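Beta-fructofuranosidase (Arthrobacter, PDB 3WPU) is an enzyme of the levansucrase/invertase family in the beta-fructosidase clan, whose catalytic domain is a five-bladed beta-propeller. Local coordinates at residues I354-R357 / G358-A361; D365-E368 / G369-F373; F64-M67 / S68-V72; E145-T148 / G149-F152; P524-A527 / T528-A531. All blocks are in the same frame, centred on the assembly; numbering follows the deposited sequence.

Contact 1 of 5, residues I354-R357 / G358-A361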
# COMPACT_ATOMS: atom_id res chain seq x y z
N ILE A 354 0.19 6.03 -2.88
CA ILE A 354 -0.23 5.73 -4.25
C ILE A 354 -1.30 6.72 -4.68
O ILE A 354 -2.18 7.04 -3.89
CB ILE A 354 -0.84 4.31 -4.30
CG1 ILE A 354 -0.02 3.31 -3.44
CG2 ILE A 354 -0.97 3.86 -5.75
CD1 ILE A 354 1.44 3.20 -3.78
N SER A 355 -1.29 7.15 -5.96
CA SER A 355 -2.31 8.04 -6.47
C SER A 355 -2.64 7.73 -7.92
O SER A 355 -1.80 7.18 -8.64
CB SER A 355 -1.88 9.49 -6.37
OG SER A 355 -2.99 10.35 -6.32
N HIS A 356 -3.84 8.12 -8.31
CA HIS A 356 -4.30 7.98 -9.70
C HIS A 356 -4.04 9.28 -10.45
O HIS A 356 -3.98 10.36 -9.87
CB HIS A 356 -5.79 7.74 -9.73
CG HIS A 356 -6.22 6.41 -9.20
ND1 HIS A 356 -5.82 5.21 -9.76
CD2 HIS A 356 -7.03 6.08 -8.17
CE1 HIS A 356 -6.39 4.21 -9.12
NE2 HIS A 356 -7.11 4.72 -8.13
N ARG A 357 -3.94 9.21 -11.78
CA ARG A 357 -3.78 10.41 -12.57
C ARG A 357 -5.01 11.30 -12.47
O ARG A 357 -4.89 12.53 -12.32
CB ARG A 357 -3.51 10.06 -14.04
CG ARG A 357 -3.42 11.28 -14.93
CD ARG A 357 -2.78 10.97 -16.28
NE ARG A 357 -2.60 12.17 -17.08
CZ ARG A 357 -2.35 12.18 -18.39
NH1 ARG A 357 -2.23 11.05 -19.07
NH2 ARG A 357 -2.22 13.33 -19.03
N GLY A 358 -6.19 10.69 -12.59
CA GLY A 358 -7.47 11.44 -12.57
C GLY A 358 -7.83 12.17 -11.29
O GLY A 358 -8.72 13.02 -11.28
N THR A 359 -7.18 11.82 -10.19
CA THR A 359 -7.45 12.45 -8.91
C THR A 359 -6.63 13.71 -8.69
O THR A 359 -6.84 14.39 -7.70
CB THR A 359 -7.16 11.46 -7.77
OG1 THR A 359 -5.88 10.88 -7.97
CG2 THR A 359 -8.20 10.38 -7.72
N PHE A 360 -5.70 14.05 -9.59
CA PHE A 360 -5.02 15.33 -9.51
C PHE A 360 -5.96 16.51 -9.72
O PHE A 360 -6.84 16.47 -10.58
CB PHE A 360 -3.84 15.44 -10.49
CG PHE A 360 -2.59 14.72 -10.03
CD1 PHE A 360 -1.80 15.27 -9.02
CD2 PHE A 360 -2.17 13.54 -10.62
CE1 PHE A 360 -0.63 14.63 -8.61
CE2 PHE A 360 -1.01 12.89 -10.21
CZ PHE A 360 -0.24 13.44 -9.18
N ALA A 361 -5.74 17.57 -8.95
CA ALA A 361 -6.55 18.78 -9.05
C ALA A 361 -6.35 19.54 -10.35
O ALA A 361 -5.36 19.35 -11.07
CB ALA A 361 -6.21 19.70 -7.90
O HOH W 1 -5.57 8.34 -6.04

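Contact 2 of 5, residues D365-E368 / G369-F373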
# COMPACT_ATOMS: atom_id res chain seq x y z
N ASP A 365 -1.14 17.34 -12.95
CA ASP A 365 -1.16 16.14 -13.75
C ASP A 365 0.03 15.27 -13.32
O ASP A 365 1.07 15.77 -12.93
CB ASP A 365 -1.04 16.51 -15.24
CG ASP A 365 -1.73 15.55 -16.16
OD1 ASP A 365 -2.41 14.61 -15.70
OD2 ASP A 365 -1.58 15.76 -17.37
N GLY A 366 -0.13 13.97 -13.45
CA GLY A 366 0.96 13.05 -13.18
C GLY A 366 0.53 11.62 -13.45
O GLY A 366 -0.66 11.36 -13.60
N PRO A 367 1.50 10.70 -13.45
CA PRO A 367 1.18 9.30 -13.71
C PRO A 367 0.45 8.62 -12.58
O PRO A 367 0.59 9.00 -11.40
CB PRO A 367 2.56 8.65 -13.91
CG PRO A 367 3.51 9.53 -13.18
CD PRO A 367 2.96 10.91 -13.27
N GLU A 368 -0.26 7.55 -12.90
CA GLU A 368 -0.66 6.58 -11.87
C GLU A 368 0.57 6.02 -11.19
O GLU A 368 1.57 5.76 -11.86
CB GLU A 368 -1.34 5.39 -12.54
CG GLU A 368 -2.60 5.72 -13.32
CD GLU A 368 -3.87 5.69 -12.49
OE1 GLU A 368 -4.07 4.74 -11.72
OE2 GLU A 368 -4.72 6.58 -12.63
N GLY A 369 0.56 5.83 -9.87
CA GLY A 369 1.63 5.06 -9.24
C GLY A 369 2.09 5.58 -7.90
O GLY A 369 1.32 6.20 -7.17
N VAL A 370 3.35 5.30 -7.62
CA VAL A 370 3.92 5.56 -6.30
C VAL A 370 4.51 6.95 -6.20
O VAL A 370 5.41 7.32 -6.96
CB VAL A 370 5.06 4.55 -5.97
CG1 VAL A 370 5.57 4.81 -4.55
CG2 VAL A 370 4.58 3.12 -6.15
N TYR A 371 4.09 7.65 -5.15
CA TYR A 371 4.64 8.94 -4.79
C TYR A 371 5.30 8.74 -3.44
O TYR A 371 4.89 7.88 -2.67
CB TYR A 371 3.53 10.01 -4.78
CG TYR A 371 3.07 10.28 -6.20
CD1 TYR A 371 2.16 9.45 -6.81
CD2 TYR A 371 3.64 11.31 -6.94
CE1 TYR A 371 1.76 9.67 -8.12
CE2 TYR A 371 3.26 11.53 -8.25
CZ TYR A 371 2.36 10.69 -8.85
OH TYR A 371 2.01 10.95 -10.17
N GLY A 372 6.37 9.48 -3.21
CA GLY A 372 7.06 9.38 -1.93
C GLY A 372 7.70 10.64 -1.46
O GLY A 372 7.86 11.62 -2.21
N PHE A 373 8.08 10.60 -0.19
CA PHE A 373 8.44 11.77 0.60
C PHE A 373 9.46 11.34 1.65
O PHE A 373 9.33 10.26 2.20
CB PHE A 373 7.19 12.36 1.28
CG PHE A 373 6.06 12.62 0.32
CD1 PHE A 373 5.87 13.87 -0.25
CD2 PHE A 373 5.21 11.58 -0.02
CE1 PHE A 373 4.85 14.09 -1.16
CE2 PHE A 373 4.19 11.79 -0.93
CZ PHE A 373 4.01 13.04 -1.50

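Contact 3 of 5, residues F64-M67 / S68-V72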
# COMPACT_ATOMS: atom_id res chain seq x y z
N PHE A 64 -0.04 -11.94 -19.38
CA PHE A 64 0.41 -12.20 -18.03
C PHE A 64 -0.29 -13.45 -17.53
O PHE A 64 -1.42 -13.75 -17.94
CB PHE A 64 0.14 -11.00 -17.13
CG PHE A 64 -1.25 -10.42 -17.27
CD1 PHE A 64 -2.32 -10.98 -16.58
CD2 PHE A 64 -1.49 -9.32 -18.09
CE1 PHE A 64 -3.59 -10.43 -16.67
CE2 PHE A 64 -2.76 -8.77 -18.20
CZ PHE A 64 -3.82 -9.34 -17.50
N PRO A 65 0.37 -14.20 -16.63
CA PRO A 65 -0.30 -15.28 -15.94
C PRO A 65 -1.26 -14.74 -14.88
O PRO A 65 -1.19 -13.54 -14.49
CB PRO A 65 0.85 -16.04 -15.30
CG PRO A 65 1.84 -14.96 -14.98
CD PRO A 65 1.72 -13.95 -16.08
N ASP A 66 -2.15 -15.61 -14.43
CA ASP A 66 -3.09 -15.29 -13.35
C ASP A 66 -2.78 -16.11 -12.11
O ASP A 66 -2.71 -17.35 -12.14
CB ASP A 66 -4.53 -15.46 -13.81
CG ASP A 66 -5.51 -15.04 -12.76
OD1 ASP A 66 -6.04 -13.92 -12.86
OD2 ASP A 66 -5.74 -15.85 -11.83
N MET A 67 -2.56 -15.42 -10.99
CA MET A 67 -2.06 -16.05 -9.78
C MET A 67 -3.05 -17.01 -9.10
O MET A 67 -2.64 -17.88 -8.33
CB MET A 67 -1.68 -14.96 -8.80
CG MET A 67 -2.88 -14.18 -8.22
SD MET A 67 -2.37 -12.71 -7.29
CE MET A 67 -1.66 -13.35 -5.78
N SER A 68 -4.35 -16.83 -9.38
CA SER A 68 -5.39 -17.65 -8.76
C SER A 68 -6.02 -18.63 -9.75
O SER A 68 -7.04 -19.24 -9.44
CB SER A 68 -6.48 -16.78 -8.11
OG SER A 68 -7.39 -16.17 -9.05
N ASN A 69 -5.40 -18.78 -10.92
CA ASN A 69 -5.99 -19.58 -12.00
C ASN A 69 -7.41 -19.10 -12.31
O ASN A 69 -8.32 -19.90 -12.61
CB ASN A 69 -5.99 -21.06 -11.62
CG ASN A 69 -4.60 -21.66 -11.58
OD1 ASN A 69 -3.64 -21.14 -12.16
ND2 ASN A 69 -4.48 -22.80 -10.91
N GLU A 70 -7.59 -17.79 -12.23
CA GLU A 70 -8.85 -17.10 -12.51
C GLU A 70 -10.01 -17.54 -11.59
O GLU A 70 -11.17 -17.42 -11.96
CB GLU A 70 -9.21 -17.21 -14.03
CG GLU A 70 -8.12 -16.72 -14.96
CD GLU A 70 -8.52 -16.72 -16.44
OE1 GLU A 70 -9.60 -17.23 -16.78
OE2 GLU A 70 -7.75 -16.18 -17.26
N GLN A 71 -9.70 -18.01 -10.39
CA GLN A 71 -10.74 -18.34 -9.42
C GLN A 71 -11.42 -17.08 -8.87
O GLN A 71 -12.63 -17.08 -8.64
CB GLN A 71 -10.20 -19.12 -8.22
CG GLN A 71 -9.74 -20.54 -8.48
CD GLN A 71 -9.06 -21.09 -7.25
OE1 GLN A 71 -9.74 -21.48 -6.29
NE2 GLN A 71 -7.72 -21.06 -7.23
N VAL A 72 -10.62 -16.04 -8.62
CA VAL A 72 -11.08 -14.76 -8.10
C VAL A 72 -10.37 -13.60 -8.81
O VAL A 72 -9.37 -13.80 -9.51
CB VAL A 72 -10.79 -14.61 -6.57
CG1 VAL A 72 -11.77 -15.43 -5.74
CG2 VAL A 72 -9.35 -14.94 -6.23
O HOH W 2 -6.01 -13.80 -9.76
O HOH W 3 -1.88 -19.51 -13.48

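Contact 4 of 5, residues E145-T148 / G149-F152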
# COMPACT_ATOMS: atom_id res chain seq x y z
N GLU A 145 -19.05 -15.53 6.85
CA GLU A 145 -20.15 -14.60 6.57
C GLU A 145 -20.68 -13.93 7.83
O GLU A 145 -20.91 -14.59 8.84
CB GLU A 145 -21.30 -15.34 5.89
CG GLU A 145 -22.33 -14.41 5.24
CD GLU A 145 -22.00 -14.12 3.80
OE1 GLU A 145 -22.59 -14.79 2.91
OE2 GLU A 145 -21.14 -13.24 3.54
N GLY A 146 -20.83 -12.60 7.77
CA GLY A 146 -21.44 -11.81 8.82
C GLY A 146 -20.49 -11.33 9.88
O GLY A 146 -20.83 -10.41 10.63
N VAL A 147 -19.30 -11.93 9.97
CA VAL A 147 -18.39 -11.61 11.07
C VAL A 147 -18.00 -10.12 11.07
O VAL A 147 -18.01 -9.47 12.11
CB VAL A 147 -17.12 -12.49 11.05
CG1 VAL A 147 -16.05 -11.97 12.00
CG2 VAL A 147 -17.48 -13.93 11.43
N THR A 148 -17.66 -9.58 9.90
CA THR A 148 -17.17 -8.20 9.85
C THR A 148 -18.28 -7.16 10.03
O THR A 148 -18.02 -5.98 10.31
CB THR A 148 -16.32 -7.93 8.61
OG1 THR A 148 -17.11 -8.09 7.40
CG2 THR A 148 -15.12 -8.85 8.59
N GLY A 149 -19.52 -7.61 9.96
CA GLY A 149 -20.68 -6.78 10.22
C GLY A 149 -20.85 -6.43 11.68
O GLY A 149 -21.60 -5.53 12.00
N GLN A 150 -20.14 -7.11 12.57
CA GLN A 150 -20.40 -6.97 14.01
C GLN A 150 -20.28 -5.58 14.62
O GLN A 150 -20.96 -5.28 15.60
CB GLN A 150 -19.59 -7.95 14.82
CG GLN A 150 -18.11 -7.94 14.67
CD GLN A 150 -17.50 -9.14 15.37
OE1 GLN A 150 -16.92 -9.01 16.41
NE2 GLN A 150 -17.75 -10.31 14.85
N ILE A 151 -19.42 -4.74 14.06
CA ILE A 151 -19.11 -3.44 14.68
C ILE A 151 -20.11 -2.33 14.38
O ILE A 151 -20.07 -1.27 15.01
CB ILE A 151 -17.69 -2.95 14.32
CG1 ILE A 151 -17.56 -2.64 12.82
CG2 ILE A 151 -16.65 -3.96 14.80
CD1 ILE A 151 -16.21 -2.09 12.40
N PHE A 152 -20.96 -2.53 13.36
CA PHE A 152 -21.86 -1.48 12.89
C PHE A 152 -23.15 -1.40 13.69
O PHE A 152 -23.91 -2.36 13.74
CB PHE A 152 -22.14 -1.65 11.41
CG PHE A 152 -20.91 -1.49 10.57
CD1 PHE A 152 -20.36 -0.23 10.36
CD2 PHE A 152 -20.25 -2.60 10.06
CE1 PHE A 152 -19.18 -0.09 9.64
CE2 PHE A 152 -19.10 -2.46 9.33
CZ PHE A 152 -18.56 -1.19 9.11

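Contact 5 of 5, residues P524-A527 / T528-A531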
# COMPACT_ATOMS: atom_id res chain seq x y z
N PRO A 524 3.62 -35.77 16.11
CA PRO A 524 4.26 -35.97 17.41
C PRO A 524 5.74 -36.25 17.24
O PRO A 524 6.14 -36.98 16.33
CB PRO A 524 3.51 -37.18 17.98
CG PRO A 524 2.21 -37.20 17.27
CD PRO A 524 2.50 -36.70 15.89
N VAL A 525 6.55 -35.65 18.10
CA VAL A 525 7.97 -35.91 18.13
C VAL A 525 8.33 -36.17 19.59
O VAL A 525 7.61 -35.74 20.50
CB VAL A 525 8.82 -34.74 17.57
CG1 VAL A 525 8.53 -34.52 16.09
CG2 VAL A 525 8.61 -33.45 18.36
N SER A 526 9.44 -36.86 19.79
CA SER A 526 9.92 -37.14 21.14
C SER A 526 10.32 -35.86 21.85
O SER A 526 10.69 -34.88 21.21
CB SER A 526 11.14 -38.09 21.07
OG SER A 526 12.30 -37.45 20.55
N ALA A 527 10.24 -35.88 23.17
CA ALA A 527 10.70 -34.74 23.95
C ALA A 527 12.13 -34.37 23.58
O ALA A 527 12.49 -33.21 23.53
CB ALA A 527 10.55 -35.02 25.44
N THR A 528 12.97 -35.37 23.31
CA THR A 528 14.36 -35.10 22.94
C THR A 528 14.46 -34.29 21.64
O THR A 528 15.24 -33.34 21.53
CB THR A 528 15.16 -36.42 22.81
OG1 THR A 528 15.11 -37.13 24.05
CG2 THR A 528 16.60 -36.18 22.46
N VAL A 529 13.71 -34.71 20.62
CA VAL A 529 13.72 -33.96 19.37
C VAL A 529 13.16 -32.55 19.51
O VAL A 529 13.75 -31.60 19.01
CB VAL A 529 12.95 -34.73 18.29
CG1 VAL A 529 12.73 -33.85 17.06
CG2 VAL A 529 13.73 -35.96 17.93
N ARG A 530 12.04 -32.41 20.20
CA ARG A 530 11.47 -31.10 20.48
C ARG A 530 12.52 -30.20 21.13
O ARG A 530 12.72 -29.06 20.74
CB ARG A 530 10.24 -31.22 21.39
CG ARG A 530 9.52 -29.91 21.66
CD ARG A 530 8.20 -30.14 22.38
NE ARG A 530 7.28 -30.88 21.52
CZ ARG A 530 6.57 -30.34 20.53
NH1 ARG A 530 6.64 -29.03 20.26
NH2 ARG A 530 5.77 -31.11 19.80
N ALA A 531 13.22 -30.74 22.13
CA ALA A 531 14.24 -29.98 22.82
C ALA A 531 15.37 -29.53 21.92
O ALA A 531 15.87 -28.41 22.03
CB ALA A 531 14.80 -30.80 23.98
O HOH W 4 7.24 -33.47 22.39

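Contact 1 of 5, residues I354-R357 / G358-A361
Thr-359 bends its hydroxyl back to the chain it has just left: OG1 donates to the carbonyl O of His-356 at 2.7 Å, standing 38° above the plane of that carbonyl. A chi1 of 49° holds OG1 between the backbone N and the carbonyl carbon of Thr-359, and sets CG2 4.1 Å from His-356 CB, at the edge of the imidazole. A water bridges the same residues, accepting from His-356 N (2.9 Å) and donating to Thr-359 OG1 (3.2 Å). Phe-360 N donates to Arg-357 O at 3.2 Å in a nearly straight bond, which with the helical-range angles of Gly-358 and Thr-359 fits a type I beta turn. Packing is tight here too, CD2 of Phe-360 lying 3.4 Å from Arg-357 O, at the ring edge. Gly-358, exposed at the corner, is the looser part. Arg-357, extended from CG to NE, leaves the turn for a salt bridge with Asp-365, while His-356 ND1 is hydrogen-bonded to Glu-368 OE1 and its ring stacks on Tyr-421. The turn follows strand 348-355, with Phe-360 packed on Leu-36 of helix 30-38 and Ser-355 against Tyr-371 of the adjoining strand 369-375.

Contact 2 of 5, residues D365-E368 / G369-F373
Tyr-371 reaches back from strand 369-375 to Pro-367 in the loop that leads into it, a case of a buried phenol serving a backbone carbonyl of its own approach. From CB the chain turns with chi1 at -70°, CG lying beside the backbone N and opposite the carbonyl carbon, and this sends the ring back alongside the strand it came from. On its way the side chain touches Ser-355 of the adjoining strand 348-355. Further out, CE1 and CZ each come to 3.5 Å from Pro-367 O, which lies in the ring plane at its edge. The tip then makes the hydrogen bond of the contact: OH donates to Pro-367 O at 2.7 Å, in the carbonyl plane and on a lone pair, with a C=O...donor angle of 135°. Tyr-371 OH rests 3.2 Å from Pro-367 CD and 3.7 Å from Gly-366 C, so it is flanked by the proline ring and by a residue with no side chain. Gly-369, at phi 142°, carries the chain from loop into strand, while Leu-391 of strand 391-394 touches both Tyr-371 and Pro-367. The nitrogen of Pro-367, 3.3 Å from Tyr-371 OH, has no hydrogen to share, and the bond is the one from OH to the carbonyl; two buried polar atoms thereby satisfy one another, and the ring of Tyr-371 is tied at its far end to the loop.

Contact 3 of 5, residues F64-M67 / S68-V72
Asp-66 swings CG opposite its backbone N (chi1 -176°) and twists its carboxylate at CG (chi2 100°), which delivers OD2 to the backbone N-H groups of Ser-68 and Glu-70 just ahead in the chain. Ser-68 N donates to OD2 at 3.0 Å and Glu-70 N at 2.7 Å, and the two arrive from opposite faces of the carboxylate plane, gripping a single oxygen between them. Asp-66 O takes a third bond, from Asn-69 N at 3.3 Å. The link from OD2 to Ser-68 N is an Asx turn, laid over a type I beta turn from Asp-66 to Asn-69; a type I' turn from Ser-68 to Gln-71 follows, and together they coil the chain just ahead of strand 72-81. In the second turn Ser-68 O accepts from both Gln-71 N and, at 2.9 Å, Gln-71 NE2, again from opposite faces. Ser-68 OG receives Val-72 N at 3.3 Å and shares a hydrogen bond of 2.8 Å with a water that probably also donates to Asp-66 OD2. CG of Glu-70 lies 3.8 Å from Asp-66 CG, with the two carboxylate planes 86° apart. The second oxygen, Asp-66 OD1, forms a salt bridge with Arg-103, which would offset some of the charge, and Met-67 packs on Phe-119 and Ile-96.

Contact 4 of 5, residues E145-T148 / G149-F152
A turn with helical backbone angles but no regular helix bonds, in the loop between strands 137-141 and 159-169, brings Gln-150 back onto Val-147, three residues earlier. Its backbone bonds each span three residues: Gly-149 N donates to Gly-146 O at 3.2 Å, and Gln-150 N to Val-147 O, also at 3.2 Å. Gln-150 then adds a side-chain bond. With chi1 at 56°, CG lies between its backbone N and carbonyl carbon, only 3.0 Å from Val-147 O, and the chain, extended beyond CG, places NE2 2.9 Å from the same oxygen. That donor is tilted 18° from the carbonyl plane, whereas the backbone N stands 52° above it. The two side chains run side by side in the same direction, CG1 of Val-147 being 3.7 Å from NE2 of Gln-150. Farther along, CE2 of Phe-152 approaches Thr-148 O obliquely at 3.8 Å. Val-147 and Ile-151 rest on strand 213-226, and Thr-148 OG1 is hydrogen-bonded to Gln-160 and Gln-162. One carbonyl oxygen is thus held by both the main chain and the side chain of the same residue; since OE1 of Gln-150 accepts from Val-222 N, both polar atoms of the amide are engaged, which should fix its rotation and fasten the turn to the sheet.

Contact 5 of 5, residues P524-A527 / T528-A531
Ser-526 O accepts from Arg-530 N at 3.0 Å and Ala-527 O from Ala-531 N at 2.9 Å, the i-to-i+4 bonds that open helix 527-539. The side chain of Ser-526 secures the first turn: with chi1 at 71° its OG sits between the backbone N and the carbonyl carbon and accepts from Val-529 N at 3.1 Å, a nearly straight bond of 165°. This is a classic N-cap, in which a serine just ahead of the helix supplies an acceptor to an N-H that has no preceding turn of helix to serve it. The same OG touches CG2 of Val-529 at 3.3 Å. On the apolar side, Val-525 CB meets CG1 of Val-529 at 4.0 Å. CG2 of Val-525 comes to 4.0 Å from NH2 of Arg-530, whose side chain crosses that of Val-525 at about a right angle. Arg-530 is bent at chi3 (-65°), which turns NE back toward the loop; a water lying in the guanidinium plane, at its edge, accepts from NE at 2.7 Å and donates to Val-525 O. From this surface turn Val-529 reaches Lys-515, and Arg-530 touches Tyr-519, both on the preceding helix 514-520.

Each contact closes a loop of only a few residues, and along the chain all five stand in series, with none nested or crossing. Contact 3 comes first, coiling the entry to strand 72-81; contact 4 follows on the link from strand 137-141 to strand 159-169, and their centres lie 28 Å apart. Contacts 1 and 2 occupy the two ends of the connection between the neighbouring antiparallel strands 348-355 and 369-375. They alone touch each other: their centres are 8 Å apart, and Phe-360 meets the hydroxyl of Tyr-371. Contact 5 stands apart, starting the last helix, 527-539, with its centre 41 Å from that of contact 3.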